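Local coordinates for alpha-1,4-endofucoidanase (Mariniflexile fucanivorans, PDB 6DLH), which hydrolyses internal alpha-1,4 linkages of the algal polysaccharide fucoidan, as a retaining, endo-acting enzyme of glycoside hydrolase family 107, at residues F269-G274 with S283-D288; E277-T282 with F327-R332; Y290-P295 with H341-Q346; L315-Q320 with T368-V373. One frame throughout, in Å; residues are numbered along the deposited sequence.

Contact 1 of 4, residues F269-G274 with S283-D288; sequences FNNSVG and SATLFD
The type I beta turn from Thr-285 to Asp-288, which holds an ST turn at Thr-285, presents the Asp-288 carboxylate to Phe-269 at the end of strand 266-269. Phe-269 N donates to Asp-288 OD1 at 2.8 Å with an N-H...O angle of 154°. The other oxygen serves the turn itself. Asp-288 OD2 accepts from Thr-285 N at 2.9 Å through its anti lone pair. Asp-288 OD2 also accepts from Thr-285 OG1 at 2.8 Å, from above the carboxylate plane. Thr-285 OG1 lies between its own backbone N and carbonyl carbon (chi1 66°), where it accepts from Phe-287 N at 3.2 Å. One water joins Asn-271 ND2 to Ser-283 O and Asp-288 OD2. The amide oxygen of Asn-271 is held by Tyr-251. The Phe-269 ring is steep to the carboxylate, with planes 85° apart, and Phe-269 CE1 touches Phe-287 CB at 3.9 Å. Phe-225, Tyr-251 and side chains of helix 228-233 also pack on this ring. Both carboxylate oxygens are thus used. The arrangement belongs to a loop that leaves a parallel strand and folds back onto its end, consistent with the beta/alpha-barrel fold of the related GH29 fucosidases.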
loop_
_atom_site.group_PDB
_atom_site.type_symbol
_atom_site.label_atom_id
_atom_site.label_comp_id
_atom_site.label_asym_id
_atom_site.label_seq_id
_atom_site.Cartn_x
_atom_site.Cartn_y
_atom_site.Cartn_z
ATOM N N PHE A 269 10.040 -9.374 -15.839
ATOM C CA PHE A 269 9.978 -10.610 -15.075
ATOM C C PHE A 269 11.321 -10.858 -14.393
ATOM O O PHE A 269 12.367 -10.692 -15.009
ATOM C CB PHE A 269 9.649 -11.783 -16.005
ATOM C CG PHE A 269 8.297 -11.692 -16.665
ATOM C CD1 PHE A 269 8.137 -11.022 -17.869
ATOM C CD2 PHE A 269 7.181 -12.267 -16.072
ATOM C CE1 PHE A 269 6.891 -10.937 -18.470
ATOM C CE2 PHE A 269 5.934 -12.181 -16.675
ATOM C CZ PHE A 269 5.794 -11.513 -17.870
ATOM N N ASN A 270 11.283 -11.265 -13.121
ATOM C CA ASN A 270 12.502 -11.624 -12.416
ATOM C C ASN A 270 12.891 -13.061 -12.760
ATOM O O ASN A 270 12.353 -14.005 -12.180
ATOM C CB ASN A 270 12.367 -11.476 -10.901
ATOM C CG ASN A 270 13.674 -11.723 -10.177
ATOM O OD1 ASN A 270 14.712 -11.936 -10.807
ATOM N ND2 ASN A 270 13.640 -11.693 -8.856
ATOM N N ASN A 271 13.845 -13.204 -13.688
ATOM C CA ASN A 271 14.405 -14.502 -14.040
ATOM C C ASN A 271 15.845 -14.604 -13.530
ATOM O O ASN A 271 16.687 -15.253 -14.155
ATOM C CB ASN A 271 14.310 -14.781 -15.544
ATOM C CG ASN A 271 12.888 -14.905 -16.056
ATOM O OD1 ASN A 271 12.060 -15.587 -15.453
ATOM N ND2 ASN A 271 12.593 -14.232 -17.157
ATOM N N SER A 272 16.107 -13.976 -12.374
ATOM C CA SER A 272 17.379 -14.057 -11.669
ATOM C C SER A 272 18.398 -13.058 -12.215
ATOM O O SER A 272 18.241 -12.506 -13.306
ATOM C CB SER A 272 17.937 -15.465 -11.648
ATOM O OG SER A 272 17.085 -16.322 -10.902
ATOM N N VAL A 273 19.450 -12.840 -11.418
ATOM C CA VAL A 273 20.551 -11.961 -11.778
ATOM C C VAL A 273 21.310 -12.571 -12.960
ATOM O O VAL A 273 21.298 -13.785 -13.153
ATOM C CB VAL A 273 21.469 -11.708 -10.565
ATOM C CG1 VAL A 273 22.245 -12.955 -10.137
ATOM C CG2 VAL A 273 22.403 -10.528 -10.785
ATOM N N GLY A 274 21.953 -11.713 -13.762
ATOM C CA GLY A 274 22.785 -12.174 -14.863
ATOM C C GLY A 274 24.168 -12.632 -14.403
ATOM O O GLY A 274 24.302 -13.315 -13.393
ATOM N N SER A 283 18.659 -12.607 -19.910
ATOM C CA SER A 283 18.175 -12.221 -21.226
ATOM C C SER A 283 16.665 -11.977 -21.225
ATOM O O SER A 283 15.916 -12.622 -20.493
ATOM C CB SER A 283 18.554 -13.257 -22.251
ATOM O OG SER A 283 18.546 -12.683 -23.548
ATOM N N ALA A 284 16.230 -11.037 -22.065
ATOM C CA ALA A 284 14.823 -10.695 -22.196
ATOM C C ALA A 284 14.030 -11.889 -22.731
ATOM O O ALA A 284 14.456 -12.556 -23.676
ATOM C CB ALA A 284 14.685 -9.505 -23.114
ATOM N N THR A 285 12.869 -12.151 -22.112
ATOM C CA THR A 285 11.859 -12.979 -22.745
ATOM C C THR A 285 11.202 -12.152 -23.845
ATOM O O THR A 285 11.584 -11.005 -24.073
ATOM C CB THR A 285 10.812 -13.489 -21.749
ATOM O OG1 THR A 285 10.074 -12.366 -21.265
ATOM C CG2 THR A 285 11.403 -14.294 -20.613
ATOM N N LEU A 286 10.209 -12.740 -24.522
ATOM C CA LEU A 286 9.491 -12.032 -25.569
ATOM C C LEU A 286 8.562 -10.985 -24.950
ATOM O O LEU A 286 7.943 -10.206 -25.671
ATOM C CB LEU A 286 8.713 -13.044 -26.419
ATOM C CG LEU A 286 9.558 -13.954 -27.316
ATOM C CD1 LEU A 286 8.799 -15.224 -27.668
ATOM C CD2 LEU A 286 10.014 -13.232 -28.577
ATOM N N PHE A 287 8.489 -10.950 -23.613
ATOM C CA PHE A 287 7.458 -10.168 -22.945
ATOM C C PHE A 287 8.054 -9.148 -21.972
ATOM O O PHE A 287 7.310 -8.441 -21.298
ATOM C CB PHE A 287 6.384 -11.092 -22.356
ATOM C CG PHE A 287 5.753 -11.997 -23.385
ATOM C CD1 PHE A 287 4.849 -11.496 -24.313
ATOM C CD2 PHE A 287 6.101 -13.338 -23.462
ATOM C CE1 PHE A 287 4.293 -12.322 -25.279
ATOM C CE2 PHE A 287 5.549 -14.162 -24.432
ATOM C CZ PHE A 287 4.646 -13.652 -25.339
ATOM N N ASP A 288 9.392 -9.055 -21.936
ATOM C CA ASP A 288 10.101 -8.070 -21.131
ATOM C C ASP A 288 10.260 -6.772 -21.920
ATOM O O ASP A 288 10.838 -6.769 -23.003
ATOM C CB ASP A 288 11.476 -8.594 -20.711
ATOM C CG ASP A 288 11.440 -9.569 -19.549
ATOM O OD1 ASP A 288 11.123 -9.124 -18.416
ATOM O OD2 ASP A 288 11.740 -10.757 -19.778
HETATM O O HOH W 1 13.390 -8.903 -16.688
HETATM O O HOH W 2 13.882 -12.126 -18.529
#

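Contact 2 of 4, residues E277-T282 with F327-R332; sequences EGNPFT and FRDDTR. With CA (calcium ion), chain E; EDO (1,2-ethanediol), chain B.
Phe-327 begins the second segment and meets the backbone of Phe-281 and Thr-282 with the far end of its ring. Phe-327 CG stands anti to the carbonyl carbon (chi1 -57°), and the ring runs on to the first segment, although the CB bond itself does not point there. Phe-327 CE1 is 3.5 Å from Phe-281 O, which lies at the ring edge. Phe-327 CZ is 3.2 Å from Thr-282 O and also touches Phe-281 CB. The backbone of the same residue turns to the metal: Phe-327 O binds the calcium ion at 2.4 Å. Asp-329 comes next and reaches back to the first segment. Asp-329 OD2 accepts from Asn-279 ND2 at 3.1 Å, on the syn side but out of the carboxylate plane, with an N-H...O angle of 147°. Asn-279 ND2 also donates to Ala-326 O, so the amide holds two points of the same loop. Its oxygen is engaged too: Asn-279 OD1 accepts from Phe-281 N at 2.9 Å, an Asx turn. Asp-330 OD1 then binds calcium at 2.4 Å, and Arg-332 O follows at 2.3 Å. A water is a further ligand and donates to Asp-330 O. Asn-335 and Asp-336 complete the site. This is a calcium-binding loop, set between helix 307-321 and strand 341-342.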
loop_
_atom_site.group_PDB
_atom_site.type_symbol
_atom_site.label_atom_id
_atom_site.label_comp_id
_atom_site.label_asym_id
_atom_site.label_seq_id
_atom_site.Cartn_x
_atom_site.Cartn_y
_atom_site.Cartn_z
ATOM N N GLU A 277 30.594 -11.891 -15.378
ATOM C CA GLU A 277 31.589 -11.973 -16.437
ATOM C C GLU A 277 30.955 -11.559 -17.762
ATOM O O GLU A 277 31.522 -11.811 -18.823
ATOM C CB GLU A 277 32.174 -13.387 -16.555
ATOM C CG GLU A 277 32.771 -13.947 -15.271
ATOM C CD GLU A 277 34.015 -13.263 -14.722
ATOM O OE1 GLU A 277 34.573 -13.770 -13.730
ATOM O OE2 GLU A 277 34.423 -12.223 -15.280
ATOM N N GLY A 278 29.780 -10.919 -17.706
ATOM C CA GLY A 278 29.052 -10.671 -18.940
ATOM C C GLY A 278 27.915 -9.681 -18.734
ATOM O O GLY A 278 28.064 -8.701 -18.011
ATOM N N ASN A 279 26.778 -9.961 -19.378
ATOM C CA ASN A 279 25.594 -9.136 -19.215
ATOM C C ASN A 279 25.044 -9.361 -17.810
ATOM O O ASN A 279 24.771 -10.493 -17.414
ATOM C CB ASN A 279 24.577 -9.357 -20.337
ATOM C CG ASN A 279 23.530 -8.266 -20.411
ATOM O OD1 ASN A 279 22.996 -7.829 -19.392
ATOM N ND2 ASN A 279 23.230 -7.818 -21.615
ATOM N N PRO A 280 24.919 -8.293 -16.989
ATOM C CA PRO A 280 24.391 -8.433 -15.630
ATOM C C PRO A 280 22.892 -8.723 -15.587
ATOM O O PRO A 280 22.352 -8.969 -14.510
ATOM C CB PRO A 280 24.675 -7.064 -14.993
ATOM C CG PRO A 280 24.702 -6.117 -16.173
ATOM C CD PRO A 280 25.327 -6.914 -17.305
ATOM N N PHE A 281 22.230 -8.670 -16.755
ATOM C CA PHE A 281 20.805 -8.948 -16.820
ATOM C C PHE A 281 20.564 -10.269 -17.546
ATOM O O PHE A 281 21.058 -10.469 -18.656
ATOM C CB PHE A 281 20.050 -7.803 -17.501
ATOM C CG PHE A 281 20.353 -6.422 -16.973
ATOM C CD1 PHE A 281 19.988 -6.053 -15.687
ATOM C CD2 PHE A 281 20.996 -5.484 -17.772
ATOM C CE1 PHE A 281 20.272 -4.785 -15.202
ATOM C CE2 PHE A 281 21.290 -4.218 -17.285
ATOM C CZ PHE A 281 20.912 -3.865 -16.003
ATOM N N THR A 282 19.818 -11.168 -16.894
ATOM C CA THR A 282 19.228 -12.321 -17.557
ATOM C C THR A 282 18.499 -11.849 -18.820
ATOM O O THR A 282 17.836 -10.812 -18.812
ATOM C CB THR A 282 18.328 -13.096 -16.585
ATOM O OG1 THR A 282 19.184 -13.690 -15.610
ATOM C CG2 THR A 282 17.517 -14.187 -17.251
ATOM N N PHE A 327 20.206 -5.176 -24.215
ATOM C CA PHE A 327 20.533 -6.379 -24.966
ATOM C C PHE A 327 20.981 -6.068 -26.393
ATOM O O PHE A 327 20.651 -6.813 -27.309
ATOM C CB PHE A 327 19.373 -7.375 -24.902
ATOM C CG PHE A 327 18.988 -7.758 -23.499
ATOM C CD1 PHE A 327 19.883 -8.443 -22.682
ATOM C CD2 PHE A 327 17.750 -7.407 -22.977
ATOM C CE1 PHE A 327 19.541 -8.787 -21.382
ATOM C CE2 PHE A 327 17.411 -7.751 -21.676
ATOM C CZ PHE A 327 18.303 -8.443 -20.883
ATOM N N ARG A 328 21.783 -5.014 -26.571
ATOM C CA ARG A 328 22.287 -4.694 -27.899
ATOM C C ARG A 328 23.596 -5.442 -28.158
ATOM O O ARG A 328 24.375 -5.047 -29.022
ATOM C CB ARG A 328 22.391 -3.178 -28.111
ATOM C CG ARG A 328 21.325 -2.618 -29.042
ATOM C CD ARG A 328 20.363 -1.580 -28.499
ATOM N NE ARG A 328 20.650 -0.267 -29.059
ATOM C CZ ARG A 328 19.749 0.665 -29.373
ATOM N NH1 ARG A 328 18.454 0.453 -29.202
ATOM N NH2 ARG A 328 20.157 1.822 -29.860
ATOM N N ASP A 329 23.791 -6.562 -27.447
ATOM C CA ASP A 329 25.079 -7.233 -27.371
ATOM C C ASP A 329 24.985 -8.676 -27.871
ATOM O O ASP A 329 25.982 -9.388 -27.878
ATOM C CB ASP A 329 25.663 -7.141 -25.952
ATOM C CG ASP A 329 24.875 -7.878 -24.870
ATOM O OD1 ASP A 329 23.695 -8.213 -25.102
ATOM O OD2 ASP A 329 25.452 -8.117 -23.793
ATOM N N ASP A 330 23.791 -9.113 -28.277
ATOM C CA ASP A 330 23.587 -10.500 -28.667
ATOM C C ASP A 330 23.223 -10.578 -30.152
ATOM O O ASP A 330 23.431 -9.623 -30.900
ATOM C CB ASP A 330 22.565 -11.185 -27.751
ATOM C CG ASP A 330 21.165 -10.597 -27.829
ATOM O OD1 ASP A 330 20.953 -9.675 -28.646
ATOM O OD2 ASP A 330 20.292 -11.064 -27.066
ATOM N N THR A 331 22.646 -11.720 -30.553
ATOM C CA THR A 331 22.390 -12.020 -31.954
ATOM C C THR A 331 20.904 -11.873 -32.290
ATOM O O THR A 331 20.521 -12.059 -33.442
ATOM C CB THR A 331 22.945 -13.401 -32.344
ATOM O OG1 THR A 331 22.404 -14.395 -31.474
ATOM C CG2 THR A 331 24.455 -13.474 -32.299
ATOM N N ARG A 332 20.074 -11.534 -31.292
ATOM C CA ARG A 332 18.643 -11.346 -31.503
ATOM C C ARG A 332 18.347 -9.860 -31.711
ATOM O O ARG A 332 18.807 -9.027 -30.941
ATOM C CB ARG A 332 17.868 -11.902 -30.305
ATOM C CG ARG A 332 18.178 -13.355 -29.971
ATOM C CD ARG A 332 17.636 -13.704 -28.597
ATOM N NE ARG A 332 17.537 -15.133 -28.330
ATOM C CZ ARG A 332 16.950 -15.664 -27.257
ATOM N NH1 ARG A 332 16.395 -14.887 -26.338
ATOM N NH2 ARG A 332 16.918 -16.975 -27.102
HETATM CA CA CA E . 19.721 -7.756 -29.306
HETATM C C1 EDO B . 30.655 -6.612 -15.759
HETATM O O1 EDO B . 31.262 -5.381 -16.180
HETATM C C2 EDO B . 29.153 -6.482 -15.874
HETATM O O2 EDO B . 28.588 -7.551 -15.136
HETATM O O HOH W 3 21.807 -7.228 -30.449
#

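Contact 3 of 4, residues Y290-P295 with H341-Q346; sequences YTFGHP and HFFPKQ
His-341 fits tightly against Tyr-290 and Thr-291. With its CG anti to the backbone N (chi1 158°), the imidazole turns one face to the edge of the tyrosine ring. The planes are 86° apart, an edge-to-face pair in which Tyr-290 CD2 is 3.5 Å from His-341 CG. His-341 ND1 donates to Thr-291 O at 2.7 Å, and His-341 N donates to Thr-291 OG1 at 2.8 Å. His-341 NE2 is bonded to Thr-379 OG1, so both ring nitrogens are held and the flip of the ring is fixed. The hydroxyl of Tyr-290 bonds Glu-145. Gly-293, at positive phi, brings its CA to 3.3 Å from His-341 O, a CA-H...O contact. Phe-343 N donates to Gly-293 O at 2.8 Å. Pro-295 is close too: Pro-295 CD lies 3.3 Å from Phe-343 O. The touch of Phe-292 CE1 on Phe-343 CD2 is lighter, at 4.0 Å. His-294 is partly exposed and stays clear of the strand side. Across the fold, Tyr-290 shares a backbone hydrogen bond with Ile-267 of strand 266-269, while strand 341-342 pairs with strand 377-379. The segment 290-295 thus bridges the two outermost strands of the parallel sheet, and Phe-342 packs on helix 307-321.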
loop_
_atom_site.group_PDB
_atom_site.type_symbol
_atom_site.label_atom_id
_atom_site.label_comp_id
_atom_site.label_asym_id
_atom_site.label_seq_id
_atom_site.Cartn_x
_atom_site.Cartn_y
_atom_site.Cartn_z
ATOM N N TYR A 290 11.491 -4.184 -19.997
ATOM C CA TYR A 290 12.680 -3.763 -19.269
ATOM C C TYR A 290 13.191 -4.905 -18.400
ATOM O O TYR A 290 12.471 -5.871 -18.144
ATOM C CB TYR A 290 12.417 -2.488 -18.454
ATOM C CG TYR A 290 11.461 -2.602 -17.293
ATOM C CD1 TYR A 290 10.100 -2.814 -17.488
ATOM C CD2 TYR A 290 11.907 -2.443 -15.991
ATOM C CE1 TYR A 290 9.213 -2.897 -16.424
ATOM C CE2 TYR A 290 11.035 -2.516 -14.914
ATOM C CZ TYR A 290 9.685 -2.736 -15.131
ATOM O OH TYR A 290 8.833 -2.807 -14.068
ATOM N N THR A 291 14.444 -4.773 -17.953
ATOM C CA THR A 291 15.049 -5.770 -17.087
ATOM C C THR A 291 14.589 -5.536 -15.657
ATOM O O THR A 291 14.668 -4.416 -15.159
ATOM C CB THR A 291 16.581 -5.756 -17.182
ATOM O OG1 THR A 291 17.061 -4.481 -16.753
ATOM C CG2 THR A 291 17.069 -6.040 -18.585
ATOM N N PHE A 292 14.112 -6.608 -15.017
ATOM C CA PHE A 292 13.750 -6.579 -13.611
ATOM C C PHE A 292 14.931 -6.034 -12.809
ATOM O O PHE A 292 14.761 -5.147 -11.961
ATOM C CB PHE A 292 13.342 -7.977 -13.142
ATOM C CG PHE A 292 12.681 -8.025 -11.790
ATOM C CD1 PHE A 292 13.438 -8.077 -10.629
ATOM C CD2 PHE A 292 11.298 -8.041 -11.677
ATOM C CE1 PHE A 292 12.826 -8.135 -9.385
ATOM C CE2 PHE A 292 10.687 -8.096 -10.434
ATOM C CZ PHE A 292 11.451 -8.140 -9.289
ATOM N N GLY A 293 16.118 -6.583 -13.094
ATOM C CA GLY A 293 17.388 -6.034 -12.642
ATOM C C GLY A 293 17.619 -6.196 -11.140
ATOM O O GLY A 293 18.044 -5.262 -10.478
ATOM N N HIS A 294 17.347 -7.394 -10.618
ATOM C CA HIS A 294 17.681 -7.764 -9.253
ATOM C C HIS A 294 19.201 -7.684 -9.081
ATOM O O HIS A 294 19.947 -8.100 -9.965
ATOM C CB HIS A 294 17.144 -9.177 -9.014
ATOM C CG HIS A 294 17.137 -9.640 -7.598
ATOM N ND1 HIS A 294 18.265 -10.168 -6.985
ATOM C CD2 HIS A 294 16.130 -9.739 -6.699
ATOM C CE1 HIS A 294 17.961 -10.535 -5.756
ATOM N NE2 HIS A 294 16.659 -10.288 -5.558
ATOM N N PRO A 295 19.720 -7.132 -7.961
ATOM C CA PRO A 295 21.166 -7.076 -7.744
ATOM C C PRO A 295 21.804 -8.441 -7.478
ATOM O O PRO A 295 21.125 -9.398 -7.117
ATOM C CB PRO A 295 21.321 -6.147 -6.530
ATOM C CG PRO A 295 19.990 -6.207 -5.820
ATOM C CD PRO A 295 18.953 -6.489 -6.886
ATOM N N HIS A 341 17.394 -1.673 -16.618
ATOM C CA HIS A 341 16.820 -1.161 -15.386
ATOM C C HIS A 341 17.356 -1.945 -14.191
ATOM O O HIS A 341 17.585 -3.147 -14.280
ATOM C CB HIS A 341 15.285 -1.170 -15.472
ATOM C CG HIS A 341 14.599 -1.168 -14.148
ATOM N ND1 HIS A 341 14.355 -2.333 -13.440
ATOM C CD2 HIS A 341 14.111 -0.159 -13.400
ATOM C CE1 HIS A 341 13.740 -2.039 -12.312
ATOM N NE2 HIS A 341 13.569 -0.712 -12.269
ATOM N N PHE A 342 17.522 -1.247 -13.064
ATOM C CA PHE A 342 18.157 -1.800 -11.877
ATOM C C PHE A 342 17.189 -1.656 -10.704
ATOM O O PHE A 342 16.523 -0.626 -10.598
ATOM C CB PHE A 342 19.504 -1.092 -11.671
ATOM C CG PHE A 342 20.413 -1.620 -10.583
ATOM C CD1 PHE A 342 20.396 -2.955 -10.207
ATOM C CD2 PHE A 342 21.329 -0.781 -9.966
ATOM C CE1 PHE A 342 21.249 -3.430 -9.217
ATOM C CE2 PHE A 342 22.191 -1.254 -8.987
ATOM C CZ PHE A 342 22.156 -2.580 -8.619
ATOM N N PHE A 343 17.119 -2.696 -9.846
ATOM C CA PHE A 343 16.297 -2.687 -8.639
ATOM C C PHE A 343 17.157 -2.870 -7.387
ATOM O O PHE A 343 17.026 -3.867 -6.679
ATOM C CB PHE A 343 15.188 -3.746 -8.709
ATOM C CG PHE A 343 14.073 -3.605 -7.698
ATOM C CD1 PHE A 343 13.995 -2.507 -6.849
ATOM C CD2 PHE A 343 13.075 -4.565 -7.612
ATOM C CE1 PHE A 343 12.956 -2.376 -5.938
ATOM C CE2 PHE A 343 12.024 -4.426 -6.715
ATOM C CZ PHE A 343 11.971 -3.340 -5.869
ATOM N N PRO A 344 18.016 -1.889 -7.026
ATOM C CA PRO A 344 18.880 -2.014 -5.847
ATOM C C PRO A 344 18.155 -1.685 -4.542
ATOM O O PRO A 344 17.032 -1.181 -4.563
ATOM C CB PRO A 344 19.953 -0.950 -6.126
ATOM C CG PRO A 344 19.191 0.142 -6.857
ATOM C CD PRO A 344 18.184 -0.598 -7.720
ATOM N N LYS A 345 18.811 -1.978 -3.411
ATOM C CA LYS A 345 18.329 -1.595 -2.091
ATOM C C LYS A 345 19.193 -0.462 -1.552
ATOM O O LYS A 345 20.411 -0.508 -1.679
ATOM C CB LYS A 345 18.535 -2.702 -1.048
ATOM C CG LYS A 345 18.329 -4.133 -1.503
ATOM C CD LYS A 345 18.731 -5.117 -0.423
ATOM C CE LYS A 345 19.150 -6.451 -1.003
ATOM N NZ LYS A 345 19.154 -7.510 0.033
ATOM N N GLN A 346 18.553 0.502 -0.883
ATOM C CA GLN A 346 19.245 1.660 -0.341
ATOM C C GLN A 346 19.795 1.364 1.056
ATOM O O GLN A 346 20.856 1.868 1.411
ATOM C CB GLN A 346 18.309 2.872 -0.336
ATOM C CG GLN A 346 18.963 4.162 0.145
ATOM C CD GLN A 346 18.060 5.346 -0.091
ATOM O OE1 GLN A 346 16.865 5.202 -0.372
ATOM N NE2 GLN A 346 18.635 6.536 0.002
#

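Contact 4 of 4, residues L315-Q320 with T368-V373; sequences LVVFMQ and TSTGIV
Helices 307-321 and 361-372, which come before and after strand 341-342 in the chain, meet where Val-316 faces Gly-371. The axes of the two short segments come within 7.5 Å at an angle of 41°. Gly-371 has no side chain, and the backbones draw close: the CA atoms of Val-316 and Gly-371 are 4.7 Å apart. Beside it, the side chains of Val-316 and Thr-370 cross at about a right angle. Val-316 CG1 touches Thr-370 CG2 at 3.5 Å, tighter than a usual carbon contact. Met-319 bends at chi3 (63°), which puts Met-319 CE 3.5 Å from Gly-371 O. On the more open flank, Gln-320 passes over Thr-370, with Gln-320 CB 3.3 Å from Thr-370 O. A water there donates to both Gln-320 OE1, at 3.1 Å, and Thr-370 OG1, at 3.0 Å. The hydroxyl of Thr-370 also bonds Glu-366 within its own helix. The direct contact is thus made by methyl groups and by carbons set against backbone carbonyls, and water joins the polar ends at its margin. Underneath, Val-316 and Met-319 rest on Phe-342 of strand 341-342. On the other flank, Thr-368 and Ile-372 of helix 361-372 touch strand 46-49 and helix 399-415.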
loop_
_atom_site.group_PDB
_atom_site.type_symbol
_atom_site.label_atom_id
_atom_site.label_comp_id
_atom_site.label_asym_id
_atom_site.label_seq_id
_atom_site.Cartn_x
_atom_site.Cartn_y
_atom_site.Cartn_z
ATOM N N LEU A 315 27.218 -3.337 -12.768
ATOM C CA LEU A 315 25.901 -3.407 -13.384
ATOM C C LEU A 315 25.459 -1.997 -13.778
ATOM O O LEU A 315 24.913 -1.782 -14.856
ATOM C CB LEU A 315 24.912 -4.063 -12.411
ATOM C CG LEU A 315 23.486 -4.294 -12.929
ATOM C CD1 LEU A 315 22.813 -5.414 -12.145
ATOM C CD2 LEU A 315 22.648 -3.026 -12.827
ATOM N N VAL A 316 25.700 -1.039 -12.886
ATOM C CA VAL A 316 25.298 0.335 -13.115
ATOM C C VAL A 316 26.148 0.936 -14.239
ATOM O O VAL A 316 25.622 1.633 -15.105
ATOM C CB VAL A 316 25.347 1.106 -11.782
ATOM C CG1 VAL A 316 26.172 2.371 -11.807
ATOM C CG2 VAL A 316 23.972 1.329 -11.180
ATOM N N VAL A 317 27.451 0.607 -14.262
ATOM C CA VAL A 317 28.334 1.070 -15.321
ATOM C C VAL A 317 27.881 0.469 -16.651
ATOM O O VAL A 317 27.875 1.166 -17.662
ATOM C CB VAL A 317 29.820 0.786 -15.007
ATOM C CG1 VAL A 317 30.722 1.062 -16.203
ATOM C CG2 VAL A 317 30.285 1.591 -13.809
ATOM N N PHE A 318 27.462 -0.805 -16.630
ATOM C CA PHE A 318 26.929 -1.471 -17.815
ATOM C C PHE A 318 25.774 -0.675 -18.427
ATOM O O PHE A 318 25.632 -0.621 -19.650
ATOM C CB PHE A 318 26.465 -2.896 -17.493
ATOM C CG PHE A 318 26.059 -3.718 -18.695
ATOM C CD1 PHE A 318 26.993 -4.472 -19.392
ATOM C CD2 PHE A 318 24.746 -3.737 -19.137
ATOM C CE1 PHE A 318 26.628 -5.225 -20.500
ATOM C CE2 PHE A 318 24.378 -4.485 -20.249
ATOM C CZ PHE A 318 25.317 -5.229 -20.928
ATOM N N MET A 319 24.926 -0.098 -17.564
ATOM C CA MET A 319 23.767 0.667 -17.999
ATOM C C MET A 319 24.239 1.941 -18.695
ATOM O O MET A 319 23.686 2.334 -19.717
ATOM C CB MET A 319 22.861 1.017 -16.813
ATOM C CG MET A 319 22.052 -0.167 -16.305
ATOM S SD MET A 319 21.182 0.143 -14.744
ATOM C CE MET A 319 20.053 1.446 -15.220
ATOM N N GLN A 320 25.295 2.552 -18.155
ATOM C CA GLN A 320 25.887 3.738 -18.754
ATOM C C GLN A 320 26.520 3.414 -20.109
ATOM O O GLN A 320 26.265 4.112 -21.090
ATOM C CB GLN A 320 26.892 4.346 -17.780
ATOM C CG GLN A 320 27.661 5.534 -18.341
ATOM C CD GLN A 320 28.642 6.008 -17.300
ATOM O OE1 GLN A 320 28.441 7.050 -16.671
ATOM N NE2 GLN A 320 29.686 5.218 -17.080
ATOM N N THR A 368 23.576 6.421 -8.783
ATOM C CA THR A 368 22.346 6.854 -9.425
ATOM C C THR A 368 22.673 7.553 -10.743
ATOM O O THR A 368 22.121 7.204 -11.788
ATOM C CB THR A 368 21.476 7.688 -8.474
ATOM O OG1 THR A 368 21.166 6.894 -7.329
ATOM C CG2 THR A 368 20.179 8.142 -9.104
ATOM N N SER A 369 23.592 8.529 -10.687
ATOM C CA SER A 369 23.880 9.352 -11.849
ATOM C C SER A 369 24.614 8.541 -12.917
ATOM O O SER A 369 24.361 8.726 -14.108
ATOM C CB SER A 369 24.628 10.608 -11.475
ATOM O OG SER A 369 25.786 10.301 -10.715
ATOM N N THR A 370 25.513 7.643 -12.485
ATOM C CA THR A 370 26.190 6.766 -13.426
ATOM C C THR A 370 25.143 5.924 -14.147
ATOM O O THR A 370 25.210 5.742 -15.355
ATOM C CB THR A 370 27.257 5.892 -12.745
ATOM O OG1 THR A 370 28.348 6.717 -12.329
ATOM C CG2 THR A 370 27.799 4.811 -13.657
ATOM N N GLY A 371 24.168 5.421 -13.390
ATOM C CA GLY A 371 23.189 4.488 -13.927
ATOM C C GLY A 371 22.181 5.122 -14.891
ATOM O O GLY A 371 21.761 4.461 -15.838
ATOM N N ILE A 372 21.767 6.377 -14.642
ATOM C CA ILE A 372 20.592 6.916 -15.321
ATOM C C ILE A 372 20.920 8.100 -16.239
ATOM O O ILE A 372 20.216 8.315 -17.222
ATOM C CB ILE A 372 19.414 7.220 -14.361
ATOM C CG1 ILE A 372 19.632 8.478 -13.511
ATOM C CG2 ILE A 372 19.059 6.017 -13.503
ATOM C CD1 ILE A 372 18.411 8.893 -12.687
ATOM N N VAL A 373 21.960 8.889 -15.936
ATOM C CA VAL A 373 22.209 10.060 -16.774
ATOM C C VAL A 373 22.701 9.594 -18.145
ATOM O O VAL A 373 23.829 9.119 -18.277
ATOM C CB VAL A 373 23.165 11.074 -16.121
ATOM C CG1 VAL A 373 23.431 12.265 -17.032
ATOM C CG2 VAL A 373 22.637 11.548 -14.778
HETATM O O HOH W 4 30.377 7.587 -14.359
HETATM O O HOH W 5 26.186 8.579 -16.693
#

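All four contacts lie around the parallel sheet, in what is probably the catalytic part of the chain. Contacts 1 and 2 have centres 11 Å apart and share two probable hydrogen bonds: Ser-272 O to Thr-282 OG1 at 2.8 Å and Gly-274 N to Pro-280 O at 2.9 Å. Contact 2 holds the calcium ion, about 12 Å from the Asp-288 side chain of contact 1. Phe-281 of contact 2 inserts toward contact 3, with Phe-281 CE1 3.3 Å from His-341 O. Contact 3 meets contact 4 through Phe-342, whose CD1 is 3.5 Å from Leu-315 CD2. Contacts 1 and 4, by contrast, do not touch; their nearest atoms are about 5 Å apart.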